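Local coordinates for protein ferredoxin (Rhodopseudomonas palustris, PDB 4LTU) that carries a [2Fe-2S] cluster and probably transfers electrons between redox partners, as an adrenodoxin/putidaredoxin-type ferredoxin, at residues Ile4-Asp17 and Ala24-Ile36. Residues are numbered along the deposited sequence; the frame is centred on the assembly and turned at random.
Sequences ITFIHPDGRSEIVD and AMFAALNHGIDSI
The inner face of the hairpin of strands 4-7 and 13-17, whose side chains Ile4, Phe6, Glu14 and Val16 point at residues 24-36, packs against helix 24-29 and the loop after it; strand 13-17 and the helix run at 108°, their axes 8.0 Å apart. This is the beta-grasp fold of [2Fe-2S] ferredoxins, the helix lying across the opening hairpin of the mixed sheet. Ile4 CD1 rests on Ala27 CB at 3.6 Å. The Phe6 ring points its CZ at Ala28 CB, while Ala24 O sits at the ring edge, 3.4 Å from CZ; Leu100 of strand 99-101 also packs on this ring. Ile33 CD1 sits on the hairpin face between the side chains of Phe6 and Val16, 3.7 Å from Phe6 CD2 and 3.4 Å from Val16 CG1, with Ile33 CG1 anti to its own carbonyl carbon (chi1 -80°), which carries CD1 toward the hairpin. Ile36 CD1 meets Phe6 CE1, and its side chain also lies about 4 Å from that of the cluster ligand Cys49. Just after the helix, the His31 ring folds back on it, and ND1 donates in its ring plane to a lone pair of Ala27 O (2.6 Å, 164°). Replacing this histidine with an alanine would probably leave Ala27 O without that donor and uncover the Asp17 backbone. Asp17 O lies over one face of the imidazole, 3.0 Å from His31 CE1.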
loop_
_atom_site.group_PDB
_atom_site.type_symbol
_atom_site.label_atom_id
_atom_site.label_comp_id
_atom_site.label_asym_id
_atom_site.label_seq_id
_atom_site.Cartn_x
_atom_site.Cartn_y
_atom_site.Cartn_z
ATOM N N ILE A 4 -6.025 -8.883 -2.935
ATOM C CA ILE A 4 -5.665 -7.959 -1.888
ATOM C C ILE A 4 -6.939 -7.379 -1.361
ATOM O O ILE A 4 -7.799 -6.968 -2.125
ATOM C CB ILE A 4 -4.833 -6.743 -2.402
ATOM C CG1 ILE A 4 -3.591 -7.173 -3.174
ATOM C CG2 ILE A 4 -4.424 -5.838 -1.237
ATOM C CD1 ILE A 4 -3.046 -6.040 -4.012
ATOM N N THR A 5 -7.035 -7.297 -0.044
ATOM C CA THR A 5 -8.150 -6.608 0.606
ATOM C C THR A 5 -7.737 -5.177 0.973
ATOM O O THR A 5 -6.746 -4.990 1.681
ATOM C CB THR A 5 -8.562 -7.384 1.868
ATOM O OG1 THR A 5 -8.600 -8.791 1.558
ATOM C CG2 THR A 5 -9.892 -6.936 2.363
ATOM N N PHE A 6 -8.481 -4.176 0.486
ATOM C CA PHE A 6 -8.253 -2.780 0.867
ATOM C C PHE A 6 -9.365 -2.266 1.792
ATOM O O PHE A 6 -10.549 -2.497 1.516
ATOM C CB PHE A 6 -8.194 -1.862 -0.357
ATOM C CG PHE A 6 -6.855 -1.839 -1.068
ATOM C CD1 PHE A 6 -5.867 -0.917 -0.705
ATOM C CD2 PHE A 6 -6.604 -2.704 -2.131
ATOM C CE1 PHE A 6 -4.630 -0.875 -1.384
ATOM C CE2 PHE A 6 -5.373 -2.676 -2.811
ATOM C CZ PHE A 6 -4.387 -1.763 -2.441
ATOM N N ILE A 7 -8.990 -1.554 2.860
ATOM C CA ILE A 7 -9.979 -0.955 3.778
ATOM C C ILE A 7 -9.876 0.571 3.846
ATOM O O ILE A 7 -8.819 1.119 4.140
ATOM C CB ILE A 7 -9.889 -1.580 5.189
ATOM C CG1 ILE A 7 -10.329 -3.036 5.124
ATOM C CG2 ILE A 7 -10.712 -0.773 6.227
ATOM C CD1 ILE A 7 -9.501 -3.930 5.978
ATOM N N HIS A 8 -10.986 1.235 3.548
ATOM C CA HIS A 8 -11.095 2.700 3.576
ATOM C C HIS A 8 -11.171 3.207 5.001
ATOM O O HIS A 8 -11.525 2.446 5.912
ATOM C CB HIS A 8 -12.301 3.167 2.749
ATOM C CG HIS A 8 -12.164 2.859 1.286
ATOM N ND1 HIS A 8 -12.432 1.612 0.763
ATOM C CD2 HIS A 8 -11.728 3.616 0.248
ATOM C CE1 HIS A 8 -12.178 1.617 -0.533
ATOM N NE2 HIS A 8 -11.761 2.823 -0.874
ATOM N N PRO A 9 -10.810 4.476 5.218
ATOM C CA PRO A 9 -10.936 5.099 6.537
ATOM C C PRO A 9 -12.259 4.744 7.227
ATOM O O PRO A 9 -12.283 4.517 8.460
ATOM C CB PRO A 9 -10.905 6.609 6.225
ATOM C CG PRO A 9 -10.681 6.737 4.757
ATOM C CD PRO A 9 -10.234 5.408 4.231
ATOM N N ASP A 10 -13.340 4.679 6.440
ATOM C CA ASP A 10 -14.680 4.427 6.996
ATOM C C ASP A 10 -14.907 2.983 7.422
ATOM O O ASP A 10 -15.840 2.704 8.175
ATOM C CB ASP A 10 -15.809 4.937 6.063
ATOM C CG ASP A 10 -15.727 4.387 4.640
ATOM O OD1 ASP A 10 -16.451 4.928 3.785
ATOM O OD2 ASP A 10 -14.982 3.425 4.351
ATOM N N GLY A 11 -14.068 2.067 6.938
ATOM C CA GLY A 11 -14.072 0.676 7.406
ATOM C C GLY A 11 -14.621 -0.264 6.366
ATOM O O GLY A 11 -14.712 -1.474 6.584
ATOM N N ARG A 12 -14.998 0.290 5.217
ATOM C CA ARG A 12 -15.568 -0.535 4.188
ATOM C C ARG A 12 -14.458 -1.180 3.365
ATOM O O ARG A 12 -13.327 -0.673 3.325
ATOM C CB ARG A 12 -16.565 0.245 3.342
ATOM C CG ARG A 12 -15.945 1.149 2.321
ATOM C CD ARG A 12 -16.978 2.173 1.880
ATOM N NE ARG A 12 -16.337 3.342 1.289
ATOM C CZ ARG A 12 -15.858 3.374 0.058
ATOM N NH1 ARG A 12 -15.924 2.279 -0.697
ATOM N NH2 ARG A 12 -15.311 4.488 -0.409
ATOM N N SER A 13 -14.776 -2.311 2.740
ATOM C CA SER A 13 -13.756 -3.070 2.054
ATOM C C SER A 13 -14.005 -3.236 0.571
ATOM O O SER A 13 -15.140 -3.053 0.050
ATOM C CB SER A 13 -13.482 -4.424 2.726
ATOM O OG SER A 13 -14.678 -5.137 3.008
ATOM N N GLU A 14 -12.899 -3.526 -0.097
ATOM C CA GLU A 14 -12.841 -3.752 -1.529
ATOM C C GLU A 14 -11.823 -4.866 -1.745
ATOM O O GLU A 14 -10.707 -4.800 -1.223
ATOM C CB GLU A 14 -12.350 -2.497 -2.255
ATOM C CG GLU A 14 -13.346 -1.395 -2.285
ATOM C CD GLU A 14 -13.005 -0.306 -3.284
ATOM O OE1 GLU A 14 -13.173 0.882 -2.938
ATOM O OE2 GLU A 14 -12.615 -0.623 -4.428
ATOM N N ILE A 15 -12.209 -5.880 -2.505
ATOM C CA ILE A 15 -11.255 -6.891 -2.900
ATOM C C ILE A 15 -10.842 -6.689 -4.337
ATOM O O ILE A 15 -11.678 -6.645 -5.249
ATOM C CB ILE A 15 -11.745 -8.309 -2.619
ATOM C CG1 ILE A 15 -11.839 -8.500 -1.094
ATOM C CG2 ILE A 15 -10.826 -9.336 -3.304
ATOM C CD1 ILE A 15 -11.419 -9.862 -0.605
ATOM N N VAL A 16 -9.535 -6.527 -4.525
ATOM C CA VAL A 16 -8.990 -6.272 -5.861
ATOM C C VAL A 16 -8.133 -7.434 -6.293
ATOM O O VAL A 16 -7.322 -7.959 -5.522
ATOM C CB VAL A 16 -8.192 -4.920 -5.944
ATOM C CG1 VAL A 16 -8.916 -3.789 -5.179
ATOM C CG2 VAL A 16 -6.787 -5.066 -5.437
ATOM N N ASP A 17 -8.307 -7.845 -7.534
ATOM C CA ASP A 17 -7.394 -8.807 -8.126
ATOM C C ASP A 17 -6.014 -8.186 -8.331
ATOM O O ASP A 17 -5.863 -6.970 -8.509
ATOM C CB ASP A 17 -7.963 -9.312 -9.441
ATOM C CG ASP A 17 -9.391 -9.809 -9.287
ATOM O OD1 ASP A 17 -9.602 -11.021 -9.420
ATOM O OD2 ASP A 17 -10.302 -8.988 -9.008
ATOM N N ALA A 24 0.949 -3.217 -5.092
ATOM C CA ALA A 24 -0.363 -2.995 -4.477
ATOM C C ALA A 24 -1.027 -1.742 -5.025
ATOM O O ALA A 24 -2.253 -1.654 -5.088
ATOM C CB ALA A 24 -0.224 -2.907 -2.938
ATOM N N MET A 25 -0.209 -0.779 -5.413
ATOM C CA MET A 25 -0.676 0.468 -5.985
ATOM C C MET A 25 -1.267 0.229 -7.389
ATOM O O MET A 25 -2.354 0.736 -7.736
ATOM C CB MET A 25 0.483 1.479 -6.054
ATOM C CG MET A 25 0.080 2.824 -6.687
ATOM S SD MET A 25 1.433 3.537 -7.641
ATOM C CE MET A 25 1.568 2.333 -8.952
ATOM N N PHE A 26 -0.526 -0.529 -8.187
ATOM C CA PHE A 26 -0.931 -0.849 -9.522
ATOM C C PHE A 26 -2.292 -1.557 -9.419
ATOM O O PHE A 26 -3.279 -1.129 -10.036
ATOM C CB PHE A 26 0.135 -1.734 -10.186
ATOM C CG PHE A 26 -0.251 -2.229 -11.556
ATOM C CD1 PHE A 26 0.131 -1.523 -12.703
ATOM C CD2 PHE A 26 -1.001 -3.408 -11.701
ATOM C CE1 PHE A 26 -0.230 -1.973 -13.972
ATOM C CE2 PHE A 26 -1.364 -3.866 -12.952
ATOM C CZ PHE A 26 -0.980 -3.145 -14.102
ATOM N N ALA A 27 -2.331 -2.611 -8.610
ATOM C CA ALA A 27 -3.555 -3.348 -8.340
ATOM C C ALA A 27 -4.717 -2.439 -7.948
ATOM O O ALA A 27 -5.785 -2.549 -8.510
ATOM C CB ALA A 27 -3.311 -4.422 -7.254
ATOM N N ALA A 28 -4.504 -1.560 -6.976
ATOM C CA ALA A 28 -5.492 -0.537 -6.603
ATOM C C ALA A 28 -6.032 0.293 -7.788
ATOM O O ALA A 28 -7.253 0.387 -8.013
ATOM C CB ALA A 28 -4.896 0.390 -5.568
ATOM N N LEU A 29 -5.112 0.886 -8.544
ATOM C CA LEU A 29 -5.454 1.891 -9.552
ATOM C C LEU A 29 -6.163 1.292 -10.740
ATOM O O LEU A 29 -6.917 1.963 -11.423
ATOM C CB LEU A 29 -4.188 2.607 -10.019
ATOM C CG LEU A 29 -3.516 3.435 -8.929
ATOM C CD1 LEU A 29 -2.210 3.953 -9.495
ATOM C CD2 LEU A 29 -4.443 4.574 -8.533
ATOM N N ASN A 30 -5.905 0.008 -10.962
ATOM C CA ASN A 30 -6.433 -0.718 -12.095
ATOM C C ASN A 30 -7.763 -1.437 -11.786
ATOM O O ASN A 30 -8.364 -2.092 -12.647
ATOM C CB ASN A 30 -5.327 -1.633 -12.620
ATOM C CG ASN A 30 -4.354 -0.871 -13.525
ATOM O OD1 ASN A 30 -4.728 -0.473 -14.618
ATOM N ND2 ASN A 30 -3.138 -0.613 -13.052
ATOM N N HIS A 31 -8.226 -1.286 -10.544
ATOM C CA HIS A 31 -9.493 -1.846 -10.138
ATOM C C HIS A 31 -10.199 -0.845 -9.244
ATOM O O HIS A 31 -10.629 -1.211 -8.166
ATOM C CB HIS A 31 -9.307 -3.175 -9.366
ATOM C CG HIS A 31 -8.503 -4.205 -10.083
ATOM N ND1 HIS A 31 -7.122 -4.196 -10.090
ATOM C CD2 HIS A 31 -8.877 -5.287 -10.811
ATOM C CE1 HIS A 31 -6.680 -5.237 -10.782
ATOM N NE2 HIS A 31 -7.724 -5.911 -11.233
ATOM N N GLY A 32 -10.263 0.419 -9.664
ATOM C CA GLY A 32 -11.155 1.416 -9.069
ATOM C C GLY A 32 -10.904 2.147 -7.755
ATOM O O GLY A 32 -11.789 2.894 -7.301
ATOM N N ILE A 33 -9.732 1.955 -7.149
ATOM C CA ILE A 33 -9.379 2.602 -5.859
ATOM C C ILE A 33 -8.653 3.950 -6.030
ATOM O O ILE A 33 -7.415 4.045 -5.932
ATOM C CB ILE A 33 -8.655 1.602 -4.888
ATOM C CG1 ILE A 33 -9.702 0.702 -4.214
ATOM C CG2 ILE A 33 -7.878 2.318 -3.786
ATOM C CD1 ILE A 33 -9.232 -0.669 -3.853
ATOM N N ASP A 34 -9.463 4.990 -6.239
ATOM C CA ASP A 34 -9.026 6.360 -6.538
ATOM C C ASP A 34 -8.226 7.086 -5.454
ATOM O O ASP A 34 -7.362 7.921 -5.762
ATOM C CB ASP A 34 -10.251 7.219 -6.942
ATOM C CG ASP A 34 -10.736 6.926 -8.371
ATOM O OD1 ASP A 34 -9.912 6.519 -9.217
ATOM O OD2 ASP A 34 -11.943 7.113 -8.654
ATOM N N SER A 35 -8.500 6.777 -4.189
ATOM C CA SER A 35 -7.859 7.486 -3.078
ATOM C C SER A 35 -6.319 7.490 -3.076
ATOM O O SER A 35 -5.694 8.402 -2.492
ATOM C CB SER A 35 -8.353 6.916 -1.756
ATOM O OG SER A 35 -8.211 5.512 -1.757
ATOM N N ILE A 36 -5.719 6.454 -3.668
ATOM C CA ILE A 36 -4.267 6.315 -3.736
ATOM C C ILE A 36 -3.748 7.230 -4.829
ATOM O O ILE A 36 -3.866 6.925 -6.016
ATOM C CB ILE A 36 -3.848 4.859 -4.014
ATOM C CG1 ILE A 36 -3.986 4.025 -2.729
ATOM C CG2 ILE A 36 -2.412 4.797 -4.654
ATOM C CD1 ILE A 36 -3.665 2.520 -2.897
HETATM O O HOH W 1 -11.481 5.294 -3.250
#